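Local coordinates for protein L-threonine dehydrogenase (Flavobacterium frigidimaris, PDB 2YY7) that binds NAD in a Rossmann-type domain and probably oxidises L-threonine as a member of the epimerase-like short-chain dehydrogenases, at residues G182-D190 and C203-M213. Sequence-based numbering, arbitrary orientation.
Sequences GGTTDYAVD and CFLSSETKMPM
Y187 and F204 illustrate how aromatic side chains can join the run into a helix to a connecting loop. The two rings do not stack: Y187 CB lies over one face of F204, a CH-pi contact 4.0 Å from the ring centroid and displaced toward the rim. The rim of F204 also meets backbone; T184 O lies in the plane of the ring, 3.3 Å from CE1. F204 reaches this place because its CG stands between the backbone N and the carbonyl carbon (chi1 64°), and R272 makes a cation-pi contact with the same ring.

The tyrosine ring meets a sulfur and two methyl groups, each approaching obliquely. C203 SG comes 3.5 Å from Y187 CD2, a sulfur-aromatic contact, while the L205 side chain crosses the tyrosine at about a right angle and brings L205 CD2 close to Y187 CD1. M213 bends at chi2 (-86°), and its CE is wedged 3.6 Å from both Y187 CE1 and A188 CB. That methyl also lies near T185 CB; the CG2 of T185 meets a second thioether methyl, M211 CE, at 3.6 Å. At the far end, the phenol hydroxyl donates a 2.7 Å bond to a water in the ring plane, which donates to T209 O, linking the hydroxyl to the backbone of 203-213.

The contact joins 182-190, which runs into helix 187-197, to the connection between strands 200-203 and 211-215. The T185 side chain lies about 6 Å from that of the NAD-binding L173, so this buried contact is close to the cofactor pocket of the Rossmann-type fold. F247 of strand 245-247 touches both Y187 and M213, M245 touches M213, I174 of strand 164-174 touches A188 and M213, and helix 272-276 borders T184, L205 and M211.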
loop_
_atom_site.group_PDB
_atom_site.type_symbol
_atom_site.label_atom_id
_atom_site.label_comp_id
_atom_site.label_asym_id
_atom_site.label_seq_id
_atom_site.Cartn_x
_atom_site.Cartn_y
_atom_site.Cartn_z
ATOM N N GLY A 182 -11.136 9.233 17.306
ATOM C CA GLY A 182 -9.864 9.892 17.083
ATOM C C GLY A 182 -9.487 10.058 15.627
ATOM O O GLY A 182 -8.343 9.819 15.247
ATOM N N GLY A 183 -10.451 10.457 14.809
ATOM C CA GLY A 183 -10.177 10.680 13.402
ATOM C C GLY A 183 -9.775 12.135 13.266
ATOM O O GLY A 183 -9.795 12.871 14.253
ATOM N N THR A 184 -9.412 12.560 12.064
ATOM C CA THR A 184 -9.006 13.946 11.850
ATOM C C THR A 184 -10.219 14.851 11.643
ATOM O O THR A 184 -10.126 16.073 11.756
ATOM C CB THR A 184 -8.075 14.058 10.625
ATOM O OG1 THR A 184 -6.914 13.246 10.835
ATOM C CG2 THR A 184 -7.643 15.490 10.413
ATOM N N THR A 185 -11.361 14.237 11.350
ATOM C CA THR A 185 -12.598 14.970 11.113
ATOM C C THR A 185 -13.484 15.061 12.356
ATOM O O THR A 185 -14.596 15.587 12.296
ATOM C CB THR A 185 -13.402 14.296 9.980
ATOM O OG1 THR A 185 -13.561 12.901 10.267
ATOM C CG2 THR A 185 -12.675 14.441 8.651
ATOM N N ASP A 186 -12.989 14.559 13.483
ATOM C CA ASP A 186 -13.759 14.556 14.722
ATOM C C ASP A 186 -14.257 15.923 15.198
ATOM O O ASP A 186 -15.191 15.994 15.999
ATOM C CB ASP A 186 -12.949 13.885 15.834
ATOM C CG ASP A 186 -12.718 12.398 15.580
ATOM O OD1 ASP A 186 -13.066 11.902 14.484
ATOM O OD2 ASP A 186 -12.187 11.724 16.482
ATOM N N TYR A 187 -13.658 17.005 14.708
ATOM C CA TYR A 187 -14.091 18.337 15.130
ATOM C C TYR A 187 -15.550 18.590 14.745
ATOM O O TYR A 187 -16.245 19.351 15.416
ATOM C CB TYR A 187 -13.216 19.436 14.509
ATOM C CG TYR A 187 -13.738 19.958 13.188
ATOM C CD1 TYR A 187 -13.358 19.374 11.980
ATOM C CD2 TYR A 187 -14.660 21.009 13.149
ATOM C CE1 TYR A 187 -13.883 19.824 10.762
ATOM C CE2 TYR A 187 -15.196 21.459 11.939
ATOM C CZ TYR A 187 -14.802 20.861 10.753
ATOM O OH TYR A 187 -15.342 21.292 9.559
ATOM N N ALA A 188 -16.002 17.956 13.662
ATOM C CA ALA A 188 -17.373 18.132 13.180
ATOM C C ALA A 188 -18.408 17.515 14.121
ATOM O O ALA A 188 -19.610 17.724 13.959
ATOM C CB ALA A 188 -17.518 17.545 11.777
ATOM N N VAL A 189 -17.931 16.733 15.084
ATOM C CA VAL A 189 -18.797 16.121 16.080
ATOM C C VAL A 189 -18.643 16.948 17.357
ATOM O O VAL A 189 -19.625 17.411 17.936
ATOM C CB VAL A 189 -18.394 14.655 16.359
ATOM C CG1 VAL A 189 -19.224 14.086 17.515
ATOM C CG2 VAL A 189 -18.604 13.820 15.103
ATOM N N ASP A 190 -17.397 17.149 17.771
ATOM C CA ASP A 190 -17.095 17.917 18.977
ATOM C C ASP A 190 -17.765 19.294 18.987
ATOM O O ASP A 190 -18.300 19.728 20.008
ATOM C CB ASP A 190 -15.582 18.091 19.113
ATOM C CG ASP A 190 -14.871 16.795 19.444
ATOM O OD1 ASP A 190 -13.622 16.784 19.405
ATOM O OD2 ASP A 190 -15.554 15.794 19.744
ATOM N N CYS A 203 -11.702 24.936 17.872
ATOM C CA CYS A 203 -11.474 23.987 16.784
ATOM C C CYS A 203 -10.002 23.622 16.561
ATOM O O CYS A 203 -9.137 24.499 16.562
ATOM C CB CYS A 203 -12.057 24.583 15.502
ATOM S SG CYS A 203 -12.279 23.435 14.140
ATOM N N PHE A 204 -9.715 22.337 16.350
ATOM C CA PHE A 204 -8.338 21.911 16.129
ATOM C C PHE A 204 -7.894 21.918 14.661
ATOM O O PHE A 204 -6.845 21.371 14.316
ATOM C CB PHE A 204 -8.083 20.535 16.769
ATOM C CG PHE A 204 -8.893 19.410 16.183
ATOM C CD1 PHE A 204 -8.580 18.881 14.934
ATOM C CD2 PHE A 204 -9.939 18.838 16.909
ATOM C CE1 PHE A 204 -9.290 17.795 14.419
ATOM C CE2 PHE A 204 -10.655 17.753 16.403
ATOM C CZ PHE A 204 -10.330 17.229 15.158
ATOM N N LEU A 205 -8.696 22.556 13.814
ATOM C CA LEU A 205 -8.409 22.702 12.387
ATOM C C LEU A 205 -8.703 24.164 12.024
ATOM O O LEU A 205 -9.611 24.765 12.597
ATOM C CB LEU A 205 -9.307 21.774 11.565
ATOM C CG LEU A 205 -8.680 20.574 10.845
ATOM C CD1 LEU A 205 -7.655 19.866 11.722
ATOM C CD2 LEU A 205 -9.794 19.628 10.432
ATOM N N SER A 206 -7.939 24.730 11.088
ATOM C CA SER A 206 -8.139 26.121 10.675
ATOM C C SER A 206 -9.487 26.301 9.971
ATOM O O SER A 206 -10.000 25.375 9.338
ATOM C CB SER A 206 -6.985 26.593 9.778
ATOM O OG SER A 206 -6.776 25.716 8.690
ATOM N N SER A 207 -10.034 27.512 10.074
ATOM C CA SER A 207 -11.353 27.853 9.543
ATOM C C SER A 207 -11.753 27.465 8.124
ATOM O O SER A 207 -12.912 27.124 7.894
ATOM C CB SER A 207 -11.618 29.356 9.736
ATOM O OG SER A 207 -10.941 30.143 8.774
ATOM N N GLU A 208 -10.827 27.512 7.171
ATOM C CA GLU A 208 -11.175 27.180 5.793
ATOM C C GLU A 208 -10.734 25.788 5.330
ATOM O O GLU A 208 -10.583 25.550 4.133
ATOM C CB GLU A 208 -10.603 28.234 4.839
ATOM C CG GLU A 208 -10.949 29.676 5.206
ATOM C CD GLU A 208 -12.428 29.878 5.496
ATOM O OE1 GLU A 208 -13.258 29.585 4.609
ATOM O OE2 GLU A 208 -12.758 30.332 6.617
ATOM N N THR A 209 -10.534 24.871 6.274
ATOM C CA THR A 209 -10.123 23.507 5.949
ATOM C C THR A 209 -11.331 22.735 5.417
ATOM O O THR A 209 -12.092 22.141 6.185
ATOM C CB THR A 209 -9.562 22.799 7.199
ATOM O OG1 THR A 209 -8.472 23.566 7.725
ATOM C CG2 THR A 209 -9.065 21.403 6.859
ATOM N N LYS A 210 -11.507 22.761 4.098
ATOM C CA LYS A 210 -12.626 22.083 3.453
ATOM C C LYS A 210 -12.380 20.581 3.375
ATOM O O LYS A 210 -11.331 20.138 2.910
ATOM C CB LYS A 210 -12.832 22.662 2.051
ATOM C CG LYS A 210 -14.048 22.146 1.309
ATOM C CD LYS A 210 -14.141 22.820 -0.050
ATOM C CE LYS A 210 -15.263 22.241 -0.888
ATOM N NZ LYS A 210 -16.562 22.358 -0.171
ATOM N N MET A 211 -13.351 19.797 3.833
ATOM C CA MET A 211 -13.210 18.344 3.826
ATOM C C MET A 211 -14.491 17.628 3.444
ATOM O O MET A 211 -15.583 18.193 3.540
ATOM C CB MET A 211 -12.789 17.847 5.210
ATOM C CG MET A 211 -11.508 18.465 5.744
ATOM S SD MET A 211 -11.150 17.845 7.406
ATOM C CE MET A 211 -10.193 16.394 7.001
ATOM N N PRO A 212 -14.370 16.365 2.999
ATOM C CA PRO A 212 -15.515 15.532 2.608
ATOM C C PRO A 212 -16.106 14.970 3.899
ATOM O O PRO A 212 -15.387 14.364 4.703
ATOM C CB PRO A 212 -14.881 14.426 1.766
ATOM C CG PRO A 212 -13.567 15.014 1.322
ATOM C CD PRO A 212 -13.114 15.750 2.546
ATOM N N MET A 213 -17.406 15.166 4.096
ATOM C CA MET A 213 -18.072 14.687 5.301
ATOM C C MET A 213 -19.364 13.955 4.965
ATOM O O MET A 213 -19.871 14.054 3.846
ATOM C CB MET A 213 -18.391 15.870 6.221
ATOM C CG MET A 213 -17.167 16.607 6.753
ATOM S SD MET A 213 -16.488 15.858 8.243
ATOM C CE MET A 213 -15.430 17.189 8.835
HETATM O O HOH W 1 -14.116 20.596 7.273
#